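Local atomic coordinates of chitinase (Thermococcus chitonophagus, PDB entry 5XSW), a protein that probably hydrolyses internal linkages of chitin as an endochitinase, and is crystallised here as its C-terminal portion with a glycan bound. Residues 138-143 against 440-445; 397-402 against 429-434; 436-441 against 450-455. One frame throughout, in Å; residues are numbered along the deposited sequence.

Interaction 1 (138-143 against 440-445)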
loop_
_atom_site.group_PDB
_atom_site.type_symbol
_atom_site.label_atom_id
_atom_site.label_comp_id
_atom_site.label_asym_id
_atom_site.label_seq_id
_atom_site.Cartn_x
_atom_site.Cartn_y
_atom_site.Cartn_z
ATOM N N SER A 138 33.335 -16.046 -26.705
ATOM C CA SER A 138 32.793 -14.926 -25.939
ATOM C C SER A 138 31.933 -15.447 -24.753
ATOM O O SER A 138 32.044 -14.960 -23.639
ATOM C CB SER A 138 31.995 -14.020 -26.860
ATOM O OG SER A 138 31.418 -12.942 -26.123
ATOM N N TYR A 139 31.140 -16.480 -24.995
ATOM C CA TYR A 139 30.249 -17.017 -23.988
ATOM C C TYR A 139 31.027 -17.474 -22.748
ATOM O O TYR A 139 30.562 -17.205 -21.638
ATOM C CB TYR A 139 29.416 -18.149 -24.591
ATOM C CG TYR A 139 28.309 -18.781 -23.739
ATOM C CD1 TYR A 139 28.607 -19.790 -22.806
ATOM C CD2 TYR A 139 26.963 -18.444 -23.943
ATOM C CE1 TYR A 139 27.572 -20.433 -22.055
ATOM C CE2 TYR A 139 25.947 -19.061 -23.203
ATOM C CZ TYR A 139 26.283 -20.049 -22.258
ATOM O OH TYR A 139 25.291 -20.669 -21.568
ATOM N N TYR A 140 32.220 -18.079 -22.919
ATOM C CA TYR A 140 32.971 -18.661 -21.788
ATOM C C TYR A 140 34.140 -17.827 -21.374
ATOM O O TYR A 140 34.867 -18.207 -20.485
ATOM C CB TYR A 140 33.465 -20.101 -22.091
ATOM C CG TYR A 140 32.367 -21.100 -22.267
ATOM C CD1 TYR A 140 31.641 -21.578 -21.170
ATOM C CD2 TYR A 140 32.037 -21.593 -23.527
ATOM C CE1 TYR A 140 30.622 -22.512 -21.332
ATOM C CE2 TYR A 140 30.970 -22.503 -23.705
ATOM C CZ TYR A 140 30.283 -22.971 -22.595
ATOM O OH TYR A 140 29.252 -23.877 -22.729
ATOM N N ASP A 141 34.294 -16.654 -21.979
ATOM C CA ASP A 141 35.407 -15.788 -21.691
ATOM C C ASP A 141 35.364 -15.251 -20.245
ATOM O O ASP A 141 34.398 -14.602 -19.831
ATOM C CB ASP A 141 35.412 -14.627 -22.692
ATOM C CG ASP A 141 36.632 -13.730 -22.560
ATOM O OD1 ASP A 141 37.452 -13.893 -21.614
ATOM O OD2 ASP A 141 36.767 -12.829 -23.407
ATOM N N PRO A 142 36.415 -15.527 -19.474
ATOM C CA PRO A 142 36.342 -15.084 -18.075
ATOM C C PRO A 142 36.707 -13.622 -17.885
ATOM O O PRO A 142 36.614 -13.143 -16.764
ATOM C CB PRO A 142 37.358 -15.982 -17.356
ATOM C CG PRO A 142 38.367 -16.364 -18.475
ATOM C CD PRO A 142 37.540 -16.459 -19.734
ATOM N N HIS A 143 37.125 -12.923 -18.935
ATOM C CA HIS A 143 37.598 -11.568 -18.732
ATOM C C HIS A 143 36.367 -10.703 -18.416
ATOM O O HIS A 143 35.350 -10.819 -19.084
ATOM C CB HIS A 143 38.331 -11.038 -19.962
ATOM C CG HIS A 143 38.499 -9.551 -19.974
ATOM N ND1 HIS A 143 39.614 -8.927 -19.460
ATOM C CD2 HIS A 143 37.700 -8.564 -20.454
ATOM C CE1 HIS A 143 39.496 -7.620 -19.614
ATOM N NE2 HIS A 143 38.342 -7.372 -20.213
ATOM N N GLN A 440 27.196 -30.188 -20.406
ATOM C CA GLN A 440 28.292 -31.019 -20.976
ATOM C C GLN A 440 29.615 -30.292 -20.860
ATOM O O GLN A 440 30.625 -30.887 -20.512
ATOM C CB GLN A 440 27.970 -31.406 -22.431
ATOM C CG GLN A 440 26.769 -32.376 -22.520
ATOM C CD GLN A 440 27.049 -33.710 -21.873
ATOM O OE1 GLN A 440 28.187 -34.207 -21.914
ATOM N NE2 GLN A 440 26.023 -34.296 -21.234
ATOM N N HIS A 441 29.608 -28.975 -21.029
ATOM C CA HIS A 441 30.844 -28.190 -20.941
ATOM C C HIS A 441 31.537 -28.363 -19.584
ATOM O O HIS A 441 32.750 -28.249 -19.496
ATOM C CB HIS A 441 30.523 -26.706 -21.217
ATOM C CG HIS A 441 31.706 -25.798 -21.166
ATOM N ND1 HIS A 441 32.467 -25.517 -22.278
ATOM C CD2 HIS A 441 32.274 -25.116 -20.143
ATOM C CE1 HIS A 441 33.449 -24.694 -21.948
ATOM N NE2 HIS A 441 33.348 -24.426 -20.662
ATOM N N TRP A 442 30.767 -28.662 -18.537
ATOM C CA TRP A 442 31.323 -28.638 -17.175
ATOM C C TRP A 442 31.478 -30.067 -16.649
ATOM O O TRP A 442 31.812 -30.265 -15.489
ATOM C CB TRP A 442 30.411 -27.831 -16.193
ATOM C CG TRP A 442 30.083 -26.430 -16.705
ATOM C CD1 TRP A 442 28.900 -26.018 -17.195
ATOM C CD2 TRP A 442 30.974 -25.319 -16.796
ATOM N NE1 TRP A 442 28.973 -24.697 -17.589
ATOM C CE2 TRP A 442 30.241 -24.244 -17.367
ATOM C CE3 TRP A 442 32.327 -25.129 -16.483
ATOM C CZ2 TRP A 442 30.807 -23.005 -17.642
ATOM C CZ3 TRP A 442 32.894 -23.884 -16.722
ATOM C CH2 TRP A 442 32.125 -22.821 -17.301
ATOM N N GLY A 443 31.169 -31.060 -17.476
ATOM C CA GLY A 443 31.315 -32.450 -17.042
ATOM C C GLY A 443 29.991 -33.131 -16.835
ATOM O O GLY A 443 29.941 -34.247 -16.320
ATOM N N GLY A 444 28.906 -32.444 -17.185
ATOM C CA GLY A 444 27.565 -33.044 -17.200
ATOM C C GLY A 444 26.745 -33.050 -15.913
ATOM O O GLY A 444 25.564 -33.418 -15.916
ATOM N N ASP A 445 27.345 -32.660 -14.795
ATOM C CA ASP A 445 26.636 -32.757 -13.504
ATOM C C ASP A 445 26.032 -31.414 -12.992
ATOM O O ASP A 445 25.407 -31.390 -11.926
ATOM C CB ASP A 445 27.591 -33.297 -12.416
ATOM C CG ASP A 445 29.017 -32.703 -12.515
ATOM O OD1 ASP A 445 29.373 -32.035 -13.557
ATOM O OD2 ASP A 445 29.799 -32.933 -11.538
#
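Y140 carries CG anti to its carbonyl carbon (chi1 -65°), and H441 throws its own CG anti to the backbone N (chi1 -180°); with these torsions each ring reaches back over the other's stem, and the two lie flat together. The rings stack face to face, centroids 3.5 Å apart and planes 7° from parallel. CE1 of Y140 sits 3.3 Å from H441 CD2, and the phenol oxygen runs past the imidazole as far as its root, with Y140 OH 3.5 Å from H441 CB. W442 joins from another direction: its CZ2 meets the edge of the tyrosine ring, 3.7 Å from Y140 CE1, with the two rings steeply inclined, while W442 NE1 is hydrogen-bonded to D452 OD2. The face of Y140 that H441 leaves uncovered takes CD1 of Y139, which puts the phenol between two neighbours. With an alanine in place of Y140, H441 would probably lose the ring stacked on one face, leaving W442 at its edge and its imidazole freer to turn. The result is a small aromatic cluster near the surface of the helical domain, set against the Schellman motif with G443 at C-prime that ends helix 421-439.

Interaction 2 (397-402 against 429-434)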
loop_
_atom_site.group_PDB
_atom_site.type_symbol
_atom_site.label_atom_id
_atom_site.label_comp_id
_atom_site.label_asym_id
_atom_site.label_seq_id
_atom_site.Cartn_x
_atom_site.Cartn_y
_atom_site.Cartn_z
ATOM N N LEU A 397 24.737 -25.017 -10.535
ATOM C CA LEU A 397 23.310 -25.277 -10.437
ATOM C C LEU A 397 23.045 -26.666 -11.001
ATOM O O LEU A 397 23.451 -26.940 -12.132
ATOM C CB LEU A 397 22.501 -24.244 -11.236
ATOM C CG LEU A 397 22.858 -22.768 -11.035
ATOM C CD1 LEU A 397 22.039 -21.858 -11.963
ATOM C CD2 LEU A 397 22.563 -22.445 -9.545
ATOM N N THR A 398 22.301 -27.484 -10.262
ATOM C CA THR A 398 21.975 -28.845 -10.651
ATOM C C THR A 398 20.592 -28.811 -11.220
ATOM O O THR A 398 19.866 -27.793 -11.075
ATOM C CB THR A 398 21.987 -29.802 -9.437
ATOM O OG1 THR A 398 20.925 -29.424 -8.554
ATOM C CG2 THR A 398 23.306 -29.730 -8.692
ATOM N N TRP A 399 20.166 -29.920 -11.812
ATOM C CA TRP A 399 18.820 -29.948 -12.368
ATOM C C TRP A 399 17.771 -29.703 -11.265
ATOM O O TRP A 399 16.793 -28.988 -11.478
ATOM C CB TRP A 399 18.471 -31.283 -13.110
ATOM C CG TRP A 399 17.007 -31.239 -13.501
ATOM C CD1 TRP A 399 15.984 -32.058 -13.058
ATOM C CD2 TRP A 399 16.389 -30.251 -14.342
ATOM N NE1 TRP A 399 14.778 -31.641 -13.600
ATOM C CE2 TRP A 399 15.014 -30.543 -14.397
ATOM C CE3 TRP A 399 16.881 -29.164 -15.077
ATOM C CZ2 TRP A 399 14.141 -29.789 -15.125
ATOM C CZ3 TRP A 399 16.011 -28.410 -15.784
ATOM C CH2 TRP A 399 14.655 -28.719 -15.821
ATOM N N ASP A 400 17.939 -30.342 -10.108
ATOM C CA ASP A 400 17.034 -30.128 -8.978
ATOM C C ASP A 400 16.923 -28.609 -8.607
ATOM O O ASP A 400 15.843 -28.144 -8.305
ATOM C CB ASP A 400 17.511 -30.910 -7.753
ATOM C CG ASP A 400 17.155 -32.424 -7.843
ATOM O OD1 ASP A 400 16.370 -32.822 -8.721
ATOM O OD2 ASP A 400 17.609 -33.186 -6.996
ATOM N N ASP A 401 18.043 -27.904 -8.620
ATOM C CA ASP A 401 18.046 -26.433 -8.388
ATOM C C ASP A 401 17.151 -25.679 -9.371
ATOM O O ASP A 401 16.368 -24.790 -8.976
ATOM C CB ASP A 401 19.461 -25.868 -8.520
ATOM C CG ASP A 401 20.399 -26.350 -7.440
ATOM O OD1 ASP A 401 19.928 -26.769 -6.351
ATOM O OD2 ASP A 401 21.610 -26.294 -7.675
ATOM N N ILE A 402 17.281 -26.018 -10.663
ATOM C CA ILE A 402 16.544 -25.352 -11.738
ATOM C C ILE A 402 15.071 -25.678 -11.643
ATOM O O ILE A 402 14.195 -24.811 -11.751
ATOM C CB ILE A 402 17.074 -25.778 -13.153
ATOM C CG1 ILE A 402 18.564 -25.469 -13.292
ATOM C CG2 ILE A 402 16.286 -25.106 -14.267
ATOM C CD1 ILE A 402 18.943 -24.052 -13.228
ATOM N N ARG A 429 10.224 -28.915 -20.541
ATOM C CA ARG A 429 11.018 -29.813 -21.438
ATOM C C ARG A 429 12.180 -29.067 -22.125
ATOM O O ARG A 429 13.335 -29.520 -22.113
ATOM C CB ARG A 429 10.107 -30.472 -22.506
ATOM C CG ARG A 429 9.192 -31.564 -21.926
ATOM C CD ARG A 429 8.511 -32.433 -23.008
ATOM N NE ARG A 429 7.533 -31.682 -23.801
ATOM C CZ ARG A 429 6.284 -31.431 -23.401
ATOM N NH1 ARG A 429 5.842 -31.874 -22.223
ATOM N NH2 ARG A 429 5.474 -30.745 -24.183
ATOM N N ASP A 430 11.888 -27.892 -22.710
ATOM C CA ASP A 430 12.949 -27.073 -23.305
ATOM C C ASP A 430 14.024 -26.646 -22.303
ATOM O O ASP A 430 15.218 -26.688 -22.596
ATOM C CB ASP A 430 12.360 -25.813 -23.935
ATOM C CG ASP A 430 11.690 -26.071 -25.289
ATOM O OD1 ASP A 430 11.740 -27.227 -25.823
ATOM O OD2 ASP A 430 11.126 -25.088 -25.824
ATOM N N VAL A 431 13.594 -26.226 -21.105
ATOM C CA VAL A 431 14.564 -25.821 -20.067
ATOM C C VAL A 431 15.454 -26.988 -19.684
ATOM O O VAL A 431 16.686 -26.874 -19.552
ATOM C CB VAL A 431 13.807 -25.285 -18.795
ATOM C CG1 VAL A 431 14.746 -25.208 -17.569
ATOM C CG2 VAL A 431 13.130 -23.917 -19.113
ATOM N N LYS A 432 14.828 -28.151 -19.476
ATOM C CA LYS A 432 15.655 -29.338 -19.133
ATOM C C LYS A 432 16.620 -29.733 -20.251
ATOM O O LYS A 432 17.820 -30.067 -20.012
ATOM C CB LYS A 432 14.761 -30.547 -18.791
ATOM C CG LYS A 432 15.626 -31.754 -18.354
ATOM C CD LYS A 432 14.849 -32.772 -17.607
ATOM C CE LYS A 432 15.808 -33.776 -16.934
ATOM N NZ LYS A 432 14.982 -34.632 -16.018
ATOM N N ARG A 433 16.115 -29.688 -21.489
ATOM C CA ARG A 433 17.014 -29.976 -22.632
ATOM C C ARG A 433 18.149 -28.985 -22.692
ATOM O O ARG A 433 19.318 -29.355 -22.899
ATOM C CB ARG A 433 16.246 -29.972 -23.972
ATOM C CG ARG A 433 17.159 -30.326 -25.166
ATOM C CD ARG A 433 16.387 -30.451 -26.478
ATOM N NE ARG A 433 17.282 -30.639 -27.635
ATOM C CZ ARG A 433 17.699 -31.826 -28.081
ATOM N NH1 ARG A 433 17.306 -32.944 -27.475
ATOM N NH2 ARG A 433 18.501 -31.896 -29.138
ATOM N N ALA A 434 17.840 -27.696 -22.472
ATOM C CA ALA A 434 18.930 -26.716 -22.488
ATOM C C ALA A 434 19.926 -26.964 -21.348
ATOM O O ALA A 434 21.159 -26.851 -21.496
ATOM C CB ALA A 434 18.324 -25.234 -22.411
#
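W399 packs on K432 and V431 where the first turn of helix 399-412 meets the middle of helix 421-439. A capping box opens the first of these helices: D401 N donates to T398 OG1 at 3.3 Å, and T398 N returns a bond to D401 OD2 at 2.9 Å, reaching that oxygen from above the carboxylate plane. D401 also forms a salt bridge with K186, which ties this helix start to helix 186-199.

The contacts over the ring face come from K432. Its chain is extended throughout and crosses the indole at about a right angle to the tryptophan side chain, over one face. The CB end makes a CH-pi contact, with K432 CB 3.9 Å from the centroid of the W399 six-membered ring. The far end makes a cation-pi contact, off-centre, with K432 NZ 4.2 Å from the centroid of the W399 five-membered ring. With CG anti to the backbone N (chi1 174°), W399 swings its indole out to the neighbouring helix, where the lysine crosses its face.

Apolar packing continues at the edge of the indole. I402, which also leans on F453 of helix 449-461, presents CG2 to V431. One methyl serves both aromatic and aliphatic neighbours: V431 CG1 stands 3.9 Å from W399 CZ3, in the plane of the indole at its edge, and 3.6 Å from I402 CG2.

Interaction 3 (436-441 against 450-455)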
loop_
_atom_site.group_PDB
_atom_site.type_symbol
_atom_site.label_atom_id
_atom_site.label_comp_id
_atom_site.label_asym_id
_atom_site.label_seq_id
_atom_site.Cartn_x
_atom_site.Cartn_y
_atom_site.Cartn_z
ATOM N N ASP A 436 20.639 -29.842 -19.971
ATOM C CA ASP A 436 21.411 -31.050 -20.388
ATOM C C ASP A 436 22.527 -30.673 -21.370
ATOM O O ASP A 436 23.698 -31.005 -21.133
ATOM C CB ASP A 436 20.462 -32.099 -20.992
ATOM C CG ASP A 436 19.588 -32.756 -19.956
ATOM O OD1 ASP A 436 20.039 -32.790 -18.786
ATOM O OD2 ASP A 436 18.461 -33.218 -20.298
ATOM N N LEU A 437 22.213 -29.902 -22.422
ATOM C CA LEU A 437 23.267 -29.533 -23.365
ATOM C C LEU A 437 24.328 -28.651 -22.782
ATOM O O LEU A 437 25.534 -28.774 -23.076
ATOM C CB LEU A 437 22.659 -28.839 -24.611
ATOM C CG LEU A 437 21.633 -29.754 -25.304
ATOM C CD1 LEU A 437 20.832 -29.060 -26.454
ATOM C CD2 LEU A 437 22.351 -31.037 -25.815
ATOM N N LEU A 438 23.900 -27.690 -21.972
ATOM C CA LEU A 438 24.879 -26.760 -21.388
ATOM C C LEU A 438 25.702 -27.429 -20.328
ATOM O O LEU A 438 26.858 -27.053 -20.113
ATOM C CB LEU A 438 24.159 -25.509 -20.802
ATOM C CG LEU A 438 23.492 -24.629 -21.864
ATOM C CD1 LEU A 438 22.658 -23.470 -21.190
ATOM C CD2 LEU A 438 24.520 -24.043 -22.841
ATOM N N SER A 439 25.137 -28.435 -19.677
ATOM C CA SER A 439 25.927 -29.120 -18.602
ATOM C C SER A 439 27.197 -29.806 -19.123
ATOM O O SER A 439 28.169 -29.955 -18.386
ATOM C CB SER A 439 25.084 -30.152 -17.866
ATOM O OG SER A 439 24.655 -31.259 -18.684
ATOM N N GLN A 440 27.196 -30.188 -20.406
ATOM C CA GLN A 440 28.292 -31.019 -20.976
ATOM C C GLN A 440 29.615 -30.292 -20.860
ATOM O O GLN A 440 30.625 -30.887 -20.512
ATOM C CB GLN A 440 27.970 -31.406 -22.431
ATOM C CG GLN A 440 26.769 -32.376 -22.520
ATOM C CD GLN A 440 27.049 -33.710 -21.873
ATOM O OE1 GLN A 440 28.187 -34.207 -21.914
ATOM N NE2 GLN A 440 26.023 -34.296 -21.234
ATOM N N HIS A 441 29.608 -28.975 -21.029
ATOM C CA HIS A 441 30.844 -28.190 -20.941
ATOM C C HIS A 441 31.537 -28.363 -19.584
ATOM O O HIS A 441 32.750 -28.249 -19.496
ATOM C CB HIS A 441 30.523 -26.706 -21.217
ATOM C CG HIS A 441 31.706 -25.798 -21.166
ATOM N ND1 HIS A 441 32.467 -25.517 -22.278
ATOM C CD2 HIS A 441 32.274 -25.116 -20.143
ATOM C CE1 HIS A 441 33.449 -24.694 -21.948
ATOM N NE2 HIS A 441 33.348 -24.426 -20.662
ATOM N N ARG A 450 26.954 -18.111 -13.411
ATOM C CA ARG A 450 27.547 -16.993 -14.139
ATOM C C ARG A 450 27.416 -17.138 -15.685
ATOM O O ARG A 450 26.980 -16.207 -16.383
ATOM C CB ARG A 450 29.033 -16.855 -13.754
ATOM C CG ARG A 450 29.671 -15.686 -14.511
ATOM C CD ARG A 450 31.120 -15.494 -14.168
ATOM N NE ARG A 450 31.787 -14.739 -15.221
ATOM C CZ ARG A 450 33.061 -14.327 -15.149
ATOM N NH1 ARG A 450 33.797 -14.546 -14.053
ATOM N NH2 ARG A 450 33.587 -13.672 -16.169
ATOM N N TYR A 451 27.757 -18.324 -16.207
ATOM C CA TYR A 451 27.875 -18.496 -17.672
ATOM C C TYR A 451 26.596 -18.958 -18.341
ATOM O O TYR A 451 26.321 -18.600 -19.493
ATOM C CB TYR A 451 29.040 -19.468 -17.978
ATOM C CG TYR A 451 30.384 -18.888 -17.594
ATOM C CD1 TYR A 451 31.001 -17.934 -18.378
ATOM C CD2 TYR A 451 30.968 -19.224 -16.386
ATOM C CE1 TYR A 451 32.218 -17.378 -17.998
ATOM C CE2 TYR A 451 32.177 -18.675 -15.998
ATOM C CZ TYR A 451 32.789 -17.757 -16.800
ATOM O OH TYR A 451 33.998 -17.231 -16.383
ATOM N N ASP A 452 25.794 -19.765 -17.639
ATOM C CA ASP A 452 24.655 -20.408 -18.272
ATOM C C ASP A 452 23.269 -19.908 -17.876
ATOM O O ASP A 452 22.294 -20.157 -18.588
ATOM C CB ASP A 452 24.682 -21.909 -17.964
ATOM C CG ASP A 452 25.926 -22.583 -18.494
ATOM O OD1 ASP A 452 26.264 -22.346 -19.684
ATOM O OD2 ASP A 452 26.558 -23.320 -17.722
ATOM N N PHE A 453 23.115 -19.339 -16.683
ATOM C CA PHE A 453 21.728 -19.200 -16.227
ATOM C C PHE A 453 20.889 -18.177 -17.040
ATOM O O PHE A 453 19.679 -18.362 -17.206
ATOM C CB PHE A 453 21.668 -18.868 -14.686
ATOM C CG PHE A 453 20.265 -19.016 -14.120
ATOM C CD1 PHE A 453 19.643 -20.240 -14.119
ATOM C CD2 PHE A 453 19.571 -17.909 -13.606
ATOM C CE1 PHE A 453 18.316 -20.399 -13.641
ATOM C CE2 PHE A 453 18.274 -18.032 -13.113
ATOM C CZ PHE A 453 17.633 -19.272 -13.127
ATOM N N LEU A 454 21.496 -17.108 -17.580
ATOM C CA LEU A 454 20.692 -16.225 -18.424
ATOM C C LEU A 454 20.144 -16.949 -19.659
ATOM O O LEU A 454 19.014 -16.692 -20.099
ATOM C CB LEU A 454 21.488 -15.008 -18.911
ATOM C CG LEU A 454 21.739 -13.916 -17.859
ATOM C CD1 LEU A 454 22.528 -12.713 -18.486
ATOM C CD2 LEU A 454 20.351 -13.451 -17.296
ATOM N N THR A 455 20.936 -17.878 -20.188
ATOM C CA THR A 455 20.464 -18.630 -21.390
ATOM C C THR A 455 19.287 -19.549 -21.002
ATOM O O THR A 455 18.273 -19.630 -21.699
ATOM C CB THR A 455 21.658 -19.394 -22.023
ATOM O OG1 THR A 455 22.599 -18.436 -22.535
ATOM C CG2 THR A 455 21.152 -20.260 -23.225
HETATM O O HOH W 1 27.743 -24.315 -20.575
#
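L438 and D452 lie alongside, pointing opposite ways, where the end of helix 421-439 comes up against helix 449-461. The packing is of carbon on carboxylate: L438 CB and L438 CD2 both stand 4.0 Å from D452 OD1. Further along, L438 CD1 touches the methyl of T455, at 4.1 Å from T455 CG2. That methyl is available because T455 keeps CG2 anti to its backbone N, with OG1 on the other branch (chi1 -66°). I133, Y139 and I447 also pack on L438, so the leucine is buried.

The polar link between the helices is a single bridging water. It donates to L438 O at 2.9 Å and to D452 OD1 at 2.6 Å, joining a carbonyl near the helix end to the acid opposite.

Within the helices the bonding is less regular. S439 OG folds back to D436 O at 2.6 Å, while the backbone bonds from S439, Q440 and H441 to the residue three before are weak. Across from it, helix 449-461 is kinked at L454 and T455, and T455 N has a weak bond to D452 O.

D452 is therefore a buried acid gripped by four bonds: the water and Y139 OH at OD1, W442 NE1 and S448 N at OD2. Shared between its two oxygens, they would fix the rotation of the carboxylate and could offset the cost of placing it among apolar side chains.

In the fold
From the N terminus, beyond the beta-rich part, the chain enters the helical domain at helix 136-139. Interaction 1 closes a loop of nearly 300 residues back onto the turn after helix 421-439, and that loop contains the residues lining the glycan pocket. Interaction 2 is nested inside it, closing a short loop between two consecutive helices. Interaction 3 opens where interaction 1 closes, the two sharing Q440 and H441, and folds helix 449-461 back on helix 421-439. Helix 449-461 ties the group together: it bonds to both segments of interaction 1 and packs on the first segment of interaction 2.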